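Local atomic coordinates of actin-related protein 8 (Homo sapiens, PDB entry 4FO0), a protein that binds ATP with low basal ATPase activity and serves the INO80 chromatin-remodelling complex, contributing to nucleosome binding and the response to DNA damage. Residues A[123-135]-A[138-150]. Numbering follows the deposited sequence.
Sequences NKWTNTSHHPEYL and EEALYVNPLDCYN. With GOL (glycerol), chain I.
With CG of Trp-125 lying beside its own backbone N (chi1 -57°) and CG of Asn-144 swung anti to its backbone N (chi1 -175°), the indole and the amide stack with their planes 29° apart. The pair belongs to an actin-fold protein, at a place where a loop leading into strand 134-136 packs on helix 138-141 and the turn that follows it; strands 134-136 and 149-152 both pair with strand 38-47. Asn-144 CB stands 3.7 Å from the centroid of the Trp-125 five-membered ring, and Pro-145 CD covers the six-membered ring on the same face, both as CH-pi contacts. The indole NE1 hydrogen-bonds to Asp-340 OD2, outside both segments, whereas OD1 of Asn-144 closes an Asx turn onto Leu-146 N. Replacing Trp-125 by alanine is likely to leave Asn-144 and Pro-145 without the surface they lie on and Asp-340 without its indole donor.

Next along the loop, Thr-126 illustrates how one residue can use carbonyls from the last turn of a helix and the residue just after it: its N gives a hydrogen bond to Tyr-142 O (2.8 Å), arriving from above the carbonyl plane, while its OG1 donates in plane to a lone pair of Glu-139 O (2.6 Å). A water bridges Thr-126 O, Asn-144 N and Asp-147 OD1. That carboxylate oxygen also accepts from Thr-128 OG1 at 2.6 Å. Deeper in, Leu-135 CD1 packs against Val-143 CG2 (3.5 Å) and Tyr-149 CE2. Beyond this apolar cluster, the phenol of Tyr-149 donates from OH to an in-plane lone pair of Pro-132 O, 2.7 Å away.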
ATOM      1  N   ASN A 123      22.286 -12.061  -8.253  1.00 39.33           N
ATOM      2  CA  ASN A 123      21.933 -11.466  -6.974  1.00 43.88           C
ATOM      3  C   ASN A 123      22.527 -12.266  -5.849  1.00 37.94           C
ATOM      4  O   ASN A 123      22.647 -13.484  -5.947  1.00 41.00           O
ATOM      5  CB  ASN A 123      20.417 -11.406  -6.786  1.00 41.67           C
ATOM      6  CG  ASN A 123      19.753 -10.512  -7.787  1.00 52.13           C
ATOM      7  OD1 ASN A 123      20.303  -9.473  -8.199  1.00 58.52           O
ATOM      8  ND2 ASN A 123      18.563 -10.911  -8.209  1.00 45.03           N
ATOM      9  N   LYS A 124      22.884 -11.584  -4.770  1.00 41.45           N
ATOM     10  CA  LYS A 124      23.449 -12.276  -3.618  1.00 56.36           C
ATOM     11  C   LYS A 124      22.870 -11.796  -2.301  1.00 39.56           C
ATOM     12  O   LYS A 124      22.274 -10.730  -2.214  1.00 33.99           O
ATOM     13  CB  LYS A 124      24.971 -12.149  -3.606  1.00 45.95           C
ATOM     14  CG  LYS A 124      25.447 -10.742  -3.785  1.00 60.81           C
ATOM     15  CD  LYS A 124      26.879 -10.741  -4.238  1.00 83.80           C
ATOM     16  CE  LYS A 124      27.033 -11.538  -5.514  1.00 73.74           C
ATOM     17  NZ  LYS A 124      28.480 -11.707  -5.843  1.00 93.29           N
ATOM     18  N   TRP A 125      23.034 -12.612  -1.274  1.00 38.24           N
ATOM     19  CA  TRP A 125      22.627 -12.229   0.053  1.00 32.04           C
ATOM     20  C   TRP A 125      23.378 -10.984   0.475  1.00 48.13           C
ATOM     21  O   TRP A 125      24.544 -10.801   0.121  1.00 39.58           O
ATOM     22  CB  TRP A 125      22.976 -13.334   1.011  1.00 28.09           C
ATOM     23  CG  TRP A 125      22.373 -14.653   0.672  1.00 38.42           C
ATOM     24  CD1 TRP A 125      23.039 -15.825   0.493  1.00 41.36           C
ATOM     25  CD2 TRP A 125      20.980 -14.959   0.522  1.00 45.78           C
ATOM     26  NE1 TRP A 125      22.155 -16.844   0.238  1.00 39.09           N
ATOM     27  CE2 TRP A 125      20.883 -16.340   0.250  1.00 47.71           C
ATOM     28  CE3 TRP A 125      19.806 -14.203   0.606  1.00 49.31           C
ATOM     29  CZ2 TRP A 125      19.663 -16.980   0.048  1.00 32.79           C
ATOM     30  CZ3 TRP A 125      18.596 -14.838   0.404  1.00 37.26           C
ATOM     31  CH2 TRP A 125      18.534 -16.210   0.126  1.00 41.44           C
ATOM     32  N   THR A 126      22.708 -10.122   1.227  1.00 41.43           N
ATOM     33  CA  THR A 126      23.385  -9.026   1.903  1.00 41.80           C
ATOM     34  C   THR A 126      24.571  -9.560   2.718  1.00 50.48           C
ATOM     35  O   THR A 126      24.451 -10.552   3.441  1.00 36.81           O
ATOM     36  CB  THR A 126      22.423  -8.338   2.858  1.00 43.89           C
ATOM     37  OG1 THR A 126      21.321  -7.821   2.106  1.00 41.62           O
ATOM     38  CG2 THR A 126      23.117  -7.216   3.627  1.00 39.42           C
ATOM     39  N   ASN A 127      25.724  -8.917   2.609  1.00 50.16           N
ATOM     40  CA  ASN A 127      26.852  -9.379   3.399  1.00 55.61           C
ATOM     41  C   ASN A 127      26.764  -8.955   4.858  1.00 50.48           C
ATOM     42  O   ASN A 127      26.627  -7.772   5.175  1.00 42.54           O
ATOM     43  CB  ASN A 127      28.187  -8.946   2.805  1.00 50.54           C
ATOM     44  CG  ASN A 127      29.357  -9.444   3.621  1.00 55.64           C
ATOM     45  OD1 ASN A 127      29.686 -10.634   3.600  1.00 67.42           O
ATOM     46  ND2 ASN A 127      29.973  -8.545   4.371  1.00 64.65           N
ATOM     47  N   THR A 128      26.850  -9.936   5.740  1.00 39.25           N
ATOM     48  CA  THR A 128      26.767  -9.686   7.167  1.00 55.08           C
ATOM     49  C   THR A 128      28.014 -10.211   7.887  1.00 60.72           C
ATOM     50  O   THR A 128      27.975 -10.510   9.084  1.00 49.94           O
ATOM     51  CB  THR A 128      25.519 -10.360   7.758  1.00 53.27           C
ATOM     52  OG1 THR A 128      25.705 -11.781   7.765  1.00 49.89           O
ATOM     53  CG2 THR A 128      24.284 -10.018   6.935  1.00 47.40           C
ATOM     54  N   SER A 129      29.116 -10.331   7.149  1.00 62.00           N
ATOM     55  CA  SER A 129      30.377 -10.821   7.708  1.00 68.33           C
ATOM     56  C   SER A 129      30.842  -9.982   8.900  1.00 66.04           C
ATOM     57  O   SER A 129      31.305 -10.512   9.911  1.00 64.74           O
ATOM     58  CB  SER A 129      31.462 -10.843   6.631  1.00 62.73           C
ATOM     59  OG  SER A 129      31.215 -11.871   5.686  1.00 73.90           O
ATOM     60  N   HIS A 130      30.704  -8.669   8.765  1.00 61.10           N
ATOM     61  CA  HIS A 130      31.060  -7.716   9.804  1.00 35.60           C
ATOM     62  C   HIS A 130      30.005  -7.578  10.904  1.00 57.24           C
ATOM     63  O   HIS A 130      30.035  -6.619  11.665  1.00 66.57           O
ATOM     64  CB  HIS A 130      31.260  -6.355   9.161  1.00 43.35           C
ATOM     65  CG  HIS A 130      30.072  -5.885   8.388  1.00 66.41           C
ATOM     66  ND1 HIS A 130      29.494  -6.637   7.388  1.00 60.94           N
ATOM     67  CD2 HIS A 130      29.340  -4.750   8.477  1.00 63.11           C
ATOM     68  CE1 HIS A 130      28.463  -5.981   6.889  1.00 74.09           C
ATOM     69  NE2 HIS A 130      28.348  -4.833   7.532  1.00 64.66           N
ATOM     70  N   HIS A 131      29.064  -8.513  10.971  1.00 57.86           N
ATOM     71  CA  HIS A 131      28.058  -8.533  12.038  1.00 65.07           C
ATOM     72  C   HIS A 131      27.351  -7.211  12.352  1.00 58.71           C
ATOM     73  O   HIS A 131      27.352  -6.785  13.503  1.00 63.03           O
ATOM     74  CB  HIS A 131      28.683  -9.044  13.332  1.00 61.69           C
ATOM     75  CG  HIS A 131      29.340 -10.377  13.193  1.00 81.99           C
ATOM     76  ND1 HIS A 131      29.542 -10.979  11.970  1.00 84.10           N
ATOM     77  CD2 HIS A 131      29.835 -11.230  14.121  1.00 71.37           C
ATOM     78  CE1 HIS A 131      30.136 -12.145  12.149  1.00 80.22           C
ATOM     79  NE2 HIS A 131      30.324 -12.320  13.444  1.00 88.81           N
ATOM     80  N   PRO A 132      26.713  -6.582  11.351  1.00 55.16           N
ATOM     81  CA  PRO A 132      25.945  -5.362  11.620  1.00 48.18           C
ATOM     82  C   PRO A 132      24.892  -5.635  12.685  1.00 54.37           C
ATOM     83  O   PRO A 132      24.349  -6.741  12.714  1.00 55.91           O
ATOM     84  CB  PRO A 132      25.243  -5.098  10.290  1.00 45.74           C
ATOM     85  CG  PRO A 132      26.007  -5.851   9.282  1.00 48.07           C
ATOM     86  CD  PRO A 132      26.526  -7.056   9.973  1.00 61.70           C
ATOM     87  N   GLU A 133      24.600  -4.668  13.548  1.00 46.90           N
ATOM     88  CA  GLU A 133      23.532  -4.873  14.524  1.00 52.07           C
ATOM     89  C   GLU A 133      22.186  -4.888  13.829  1.00 48.05           C
ATOM     90  O   GLU A 133      21.229  -5.486  14.329  1.00 43.59           O
ATOM     91  CB  GLU A 133      23.490  -3.764  15.557  1.00 60.31           C
ATOM     92  CG  GLU A 133      24.694  -3.631  16.423  1.00 98.47           C
ATOM     93  CD  GLU A 133      24.617  -2.362  17.240  1.00148.03           C
ATOM     94  OE1 GLU A 133      23.533  -1.729  17.238  1.00124.69           O
ATOM     95  OE2 GLU A 133      25.630  -1.989  17.868  1.00166.22           O
ATOM     96  N   TYR A 134      22.107  -4.192  12.696  1.00 40.92           N
ATOM     97  CA  TYR A 134      20.885  -4.169  11.910  1.00 35.95           C
ATOM     98  C   TYR A 134      21.099  -3.842  10.441  1.00 47.17           C
ATOM     99  O   TYR A 134      22.165  -3.374  10.023  1.00 45.21           O
ATOM    100  CB  TYR A 134      19.892  -3.171  12.494  1.00 37.66           C
ATOM    101  CG  TYR A 134      20.372  -1.748  12.417  1.00 41.43           C
ATOM    102  CD1 TYR A 134      20.827  -1.088  13.549  1.00 50.90           C
ATOM    103  CD2 TYR A 134      20.382  -1.063  11.209  1.00 46.69           C
ATOM    104  CE1 TYR A 134      21.263   0.219  13.486  1.00 42.15           C
ATOM    105  CE2 TYR A 134      20.828   0.243  11.134  1.00 43.14           C
ATOM    106  CZ  TYR A 134      21.269   0.880  12.277  1.00 47.40           C
ATOM    107  OH  TYR A 134      21.711   2.184  12.210  1.00 47.66           O
ATOM    108  N   LEU A 135      20.048  -4.078   9.664  1.00 39.56           N
ATOM    109  CA  LEU A 135      20.049  -3.769   8.255  1.00 31.31           C
ATOM    110  C   LEU A 135      18.721  -3.151   7.934  1.00 36.35           C
ATOM    111  O   LEU A 135      17.718  -3.440   8.586  1.00 45.36           O
ATOM    112  CB  LEU A 135      20.292  -5.043   7.436  1.00 38.16           C
ATOM    113  CG  LEU A 135      21.741  -5.511   7.602  1.00 38.23           C
ATOM    114  CD1 LEU A 135      21.844  -7.000   7.697  1.00 35.30           C
ATOM    115  CD2 LEU A 135      22.573  -4.989   6.462  1.00 39.35           C
ATOM    116  N   GLU A 138      16.061  -2.548   1.548  1.00 38.96           N
ATOM    117  CA  GLU A 138      16.419  -3.597   0.612  1.00 40.08           C
ATOM    118  C   GLU A 138      17.541  -4.506   1.136  1.00 46.48           C
ATOM    119  O   GLU A 138      17.533  -5.716   0.900  1.00 35.08           O
ATOM    120  CB  GLU A 138      16.817  -2.979  -0.716  1.00 32.53           C
ATOM    121  CG  GLU A 138      17.064  -4.001  -1.796  1.00 65.35           C
ATOM    122  CD  GLU A 138      16.238  -3.732  -3.031  1.00 98.41           C
ATOM    123  OE1 GLU A 138      16.573  -4.304  -4.095  1.00 91.23           O
ATOM    124  OE2 GLU A 138      15.259  -2.948  -2.930  1.00 75.93           O
ATOM    125  N   GLU A 139      18.506  -3.930   1.848  1.00 37.91           N
ATOM    126  CA  GLU A 139      19.529  -4.751   2.480  1.00 41.68           C
ATOM    127  C   GLU A 139      18.912  -5.739   3.468  1.00 37.82           C
ATOM    128  O   GLU A 139      19.366  -6.877   3.596  1.00 33.49           O
ATOM    129  CB  GLU A 139      20.572  -3.893   3.177  1.00 36.63           C
ATOM    130  CG  GLU A 139      21.623  -3.345   2.248  1.00 51.85           C
ATOM    131  CD  GLU A 139      22.783  -2.720   3.004  1.00 83.61           C
ATOM    132  OE1 GLU A 139      23.877  -2.579   2.409  1.00 68.12           O
ATOM    133  OE2 GLU A 139      22.597  -2.375   4.194  1.00 81.56           O
ATOM    134  N   ALA A 140      17.872  -5.300   4.162  1.00 32.84           N
ATOM    135  CA  ALA A 140      17.178  -6.168   5.091  1.00 27.84           C
ATOM    136  C   ALA A 140      16.460  -7.306   4.357  1.00 36.48           C
ATOM    137  O   ALA A 140      16.522  -8.457   4.799  1.00 36.69           O
ATOM    138  CB  ALA A 140      16.224  -5.375   5.952  1.00 28.51           C
ATOM    139  N   LEU A 141      15.815  -7.002   3.227  1.00 36.20           N
ATOM    140  CA  LEU A 141      15.086  -8.031   2.489  1.00 37.20           C
ATOM    141  C   LEU A 141      16.012  -9.144   2.024  1.00 40.41           C
ATOM    142  O   LEU A 141      15.585 -10.290   1.877  1.00 41.04           O
ATOM    143  CB  LEU A 141      14.375  -7.456   1.271  1.00 31.98           C
ATOM    144  CG  LEU A 141      13.261  -6.432   1.460  1.00 42.18           C
ATOM    145  CD1 LEU A 141      12.829  -5.908   0.112  1.00 30.10           C
ATOM    146  CD2 LEU A 141      12.090  -7.042   2.174  1.00 31.20           C
ATOM    147  N   TYR A 142      17.276  -8.796   1.796  1.00 38.47           N
ATOM    148  CA  TYR A 142      18.242  -9.718   1.194  1.00 37.19           C
ATOM    149  C   TYR A 142      19.153 -10.453   2.173  1.00 37.65           C
ATOM    150  O   TYR A 142      20.140 -11.072   1.786  1.00 44.50           O
ATOM    151  CB  TYR A 142      19.065  -8.993   0.149  1.00 31.78           C
ATOM    152  CG  TYR A 142      18.357  -8.969  -1.161  1.00 44.98           C
ATOM    153  CD1 TYR A 142      17.388  -8.014  -1.425  1.00 51.89           C
ATOM    154  CD2 TYR A 142      18.623  -9.929  -2.124  1.00 48.98           C
ATOM    155  CE1 TYR A 142      16.719  -7.997  -2.627  1.00 48.82           C
ATOM    156  CE2 TYR A 142      17.968  -9.920  -3.328  1.00 45.92           C
ATOM    157  CZ  TYR A 142      17.012  -8.956  -3.574  1.00 52.74           C
ATOM    158  OH  TYR A 142      16.354  -8.951  -4.779  1.00 69.33           O
ATOM    159  N   VAL A 143      18.820 -10.375   3.446  1.00 32.11           N
ATOM    160  CA  VAL A 143      19.505 -11.168   4.433  1.00 34.60           C
ATOM    161  C   VAL A 143      19.119 -12.638   4.259  1.00 32.56           C
ATOM    162  O   VAL A 143      17.936 -12.981   4.245  1.00 37.00           O
ATOM    163  CB  VAL A 143      19.158 -10.666   5.843  1.00 44.25           C
ATOM    164  CG1 VAL A 143      19.653 -11.636   6.901  1.00 34.21           C
ATOM    165  CG2 VAL A 143      19.746  -9.263   6.044  1.00 28.42           C
ATOM    166  N   ASN A 144      20.124 -13.488   4.077  1.00 35.55           N
ATOM    167  CA  ASN A 144      19.933 -14.927   4.054  1.00 35.18           C
ATOM    168  C   ASN A 144      19.053 -15.333   5.234  1.00 35.24           C
ATOM    169  O   ASN A 144      19.327 -14.968   6.367  1.00 38.39           O
ATOM    170  CB  ASN A 144      21.292 -15.615   4.123  1.00 32.11           C
ATOM    171  CG  ASN A 144      21.207 -17.130   3.978  1.00 43.82           C
ATOM    172  OD1 ASN A 144      20.227 -17.764   4.367  1.00 37.85           O
ATOM    173  ND2 ASN A 144      22.261 -17.717   3.434  1.00 46.17           N
ATOM    174  N   PRO A 145      17.964 -16.061   4.960  1.00 43.62           N
ATOM    175  CA  PRO A 145      16.991 -16.481   5.978  1.00 35.41           C
ATOM    176  C   PRO A 145      17.647 -17.332   7.059  1.00 48.54           C
ATOM    177  O   PRO A 145      17.101 -17.460   8.157  1.00 47.12           O
ATOM    178  CB  PRO A 145      16.010 -17.347   5.193  1.00 31.51           C
ATOM    179  CG  PRO A 145      16.232 -17.021   3.780  1.00 37.10           C
ATOM    180  CD  PRO A 145      17.612 -16.533   3.611  1.00 34.86           C
ATOM    181  N   LEU A 146      18.801 -17.915   6.739  1.00 39.53           N
ATOM    182  CA  LEU A 146      19.568 -18.691   7.712  1.00 50.07           C
ATOM    183  C   LEU A 146      20.450 -17.853   8.641  1.00 54.65           C
ATOM    184  O   LEU A 146      20.922 -18.350   9.660  1.00 56.76           O
ATOM    185  CB  LEU A 146      20.450 -19.696   6.994  1.00 51.08           C
ATOM    186  CG  LEU A 146      19.675 -20.755   6.228  1.00 64.24           C
ATOM    187  CD1 LEU A 146      20.652 -21.592   5.436  1.00 41.18           C
ATOM    188  CD2 LEU A 146      18.861 -21.610   7.196  1.00 44.49           C
ATOM    189  N   ASP A 147      20.696 -16.596   8.284  1.00 39.61           N
ATOM    190  CA  ASP A 147      21.448 -15.707   9.166  1.00 47.26           C
ATOM    191  C   ASP A 147      20.691 -15.387  10.432  1.00 43.47           C
ATOM    192  O   ASP A 147      19.471 -15.516  10.499  1.00 43.52           O
ATOM    193  CB  ASP A 147      21.806 -14.400   8.476  1.00 57.77           C
ATOM    194  CG  ASP A 147      23.074 -14.499   7.682  1.00 74.29           C
ATOM    195  OD1 ASP A 147      23.682 -13.433   7.440  1.00 74.32           O
ATOM    196  OD2 ASP A 147      23.457 -15.637   7.308  1.00 74.11           O
ATOM    197  N   CYS A 148      21.435 -14.938  11.432  1.00 43.55           N
ATOM    198  CA  CYS A 148      20.886 -14.724  12.758  1.00 52.12           C
ATOM    199  C   CYS A 148      20.324 -13.318  12.821  1.00 43.16           C
ATOM    200  O   CYS A 148      20.861 -12.438  13.500  1.00 44.39           O
ATOM    201  CB  CYS A 148      21.966 -14.943  13.827  1.00 54.86           C
ATOM    202  SG  CYS A 148      23.560 -14.112  13.454  1.00 88.44           S
ATOM    203  N   TYR A 149      19.244 -13.102  12.086  1.00 51.66           N
ATOM    204  CA  TYR A 149      18.571 -11.814  12.108  1.00 46.84           C
ATOM    205  C   TYR A 149      17.080 -12.020  12.180  1.00 37.03           C
ATOM    206  O   TYR A 149      16.530 -12.892  11.492  1.00 53.81           O
ATOM    207  CB  TYR A 149      18.945 -10.986  10.879  1.00 40.10           C
ATOM    208  CG  TYR A 149      20.347 -10.421  10.928  1.00 40.54           C
ATOM    209  CD1 TYR A 149      21.456 -11.229  10.683  1.00 42.24           C
ATOM    210  CD2 TYR A 149      20.567  -9.076  11.215  1.00 48.64           C
ATOM    211  CE1 TYR A 149      22.736 -10.713  10.719  1.00 42.69           C
ATOM    212  CE2 TYR A 149      21.853  -8.551  11.249  1.00 49.79           C
ATOM    213  CZ  TYR A 149      22.934  -9.378  11.007  1.00 51.29           C
ATOM    214  OH  TYR A 149      24.213  -8.865  11.047  1.00 53.62           O
ATOM    215  N   ASN A 150      16.421 -11.246  13.041  1.00 39.44           N
ATOM    216  CA  ASN A 150      14.958 -11.184  13.018  1.00 33.33           C
ATOM    217  C   ASN A 150      14.521 -10.100  12.048  1.00 44.70           C
ATOM    218  O   ASN A 150      15.171  -9.052  11.938  1.00 37.73           O
ATOM    219  CB  ASN A 150      14.381 -10.911  14.397  1.00 33.02           C
ATOM    220  CG  ASN A 150      14.673 -12.022  15.383  1.00 47.16           C
ATOM    221  OD1 ASN A 150      14.782 -13.190  15.014  1.00 44.97           O
ATOM    222  ND2 ASN A 150      14.796 -11.660  16.649  1.00 45.98           N
TER
HETATM  223  C1  GOL I 708      24.987 -14.794   4.649  1.00 70.47           C
HETATM  224  O1  GOL I 708      24.505 -15.829   3.818  1.00 71.30           O
HETATM  225  C2  GOL I 708      26.340 -14.287   4.155  1.00 86.05           C
HETATM  226  O2  GOL I 708      26.169 -13.532   2.965  1.00 80.10           O
HETATM  227  C3  GOL I 708      26.956 -13.443   5.275  1.00 72.03           C
HETATM  228  O3  GOL I 708      27.990 -12.604   4.804  1.00 73.49           O
HETATM  229  O   HOH W   1      22.785 -12.469   4.653  1.00 46.05           O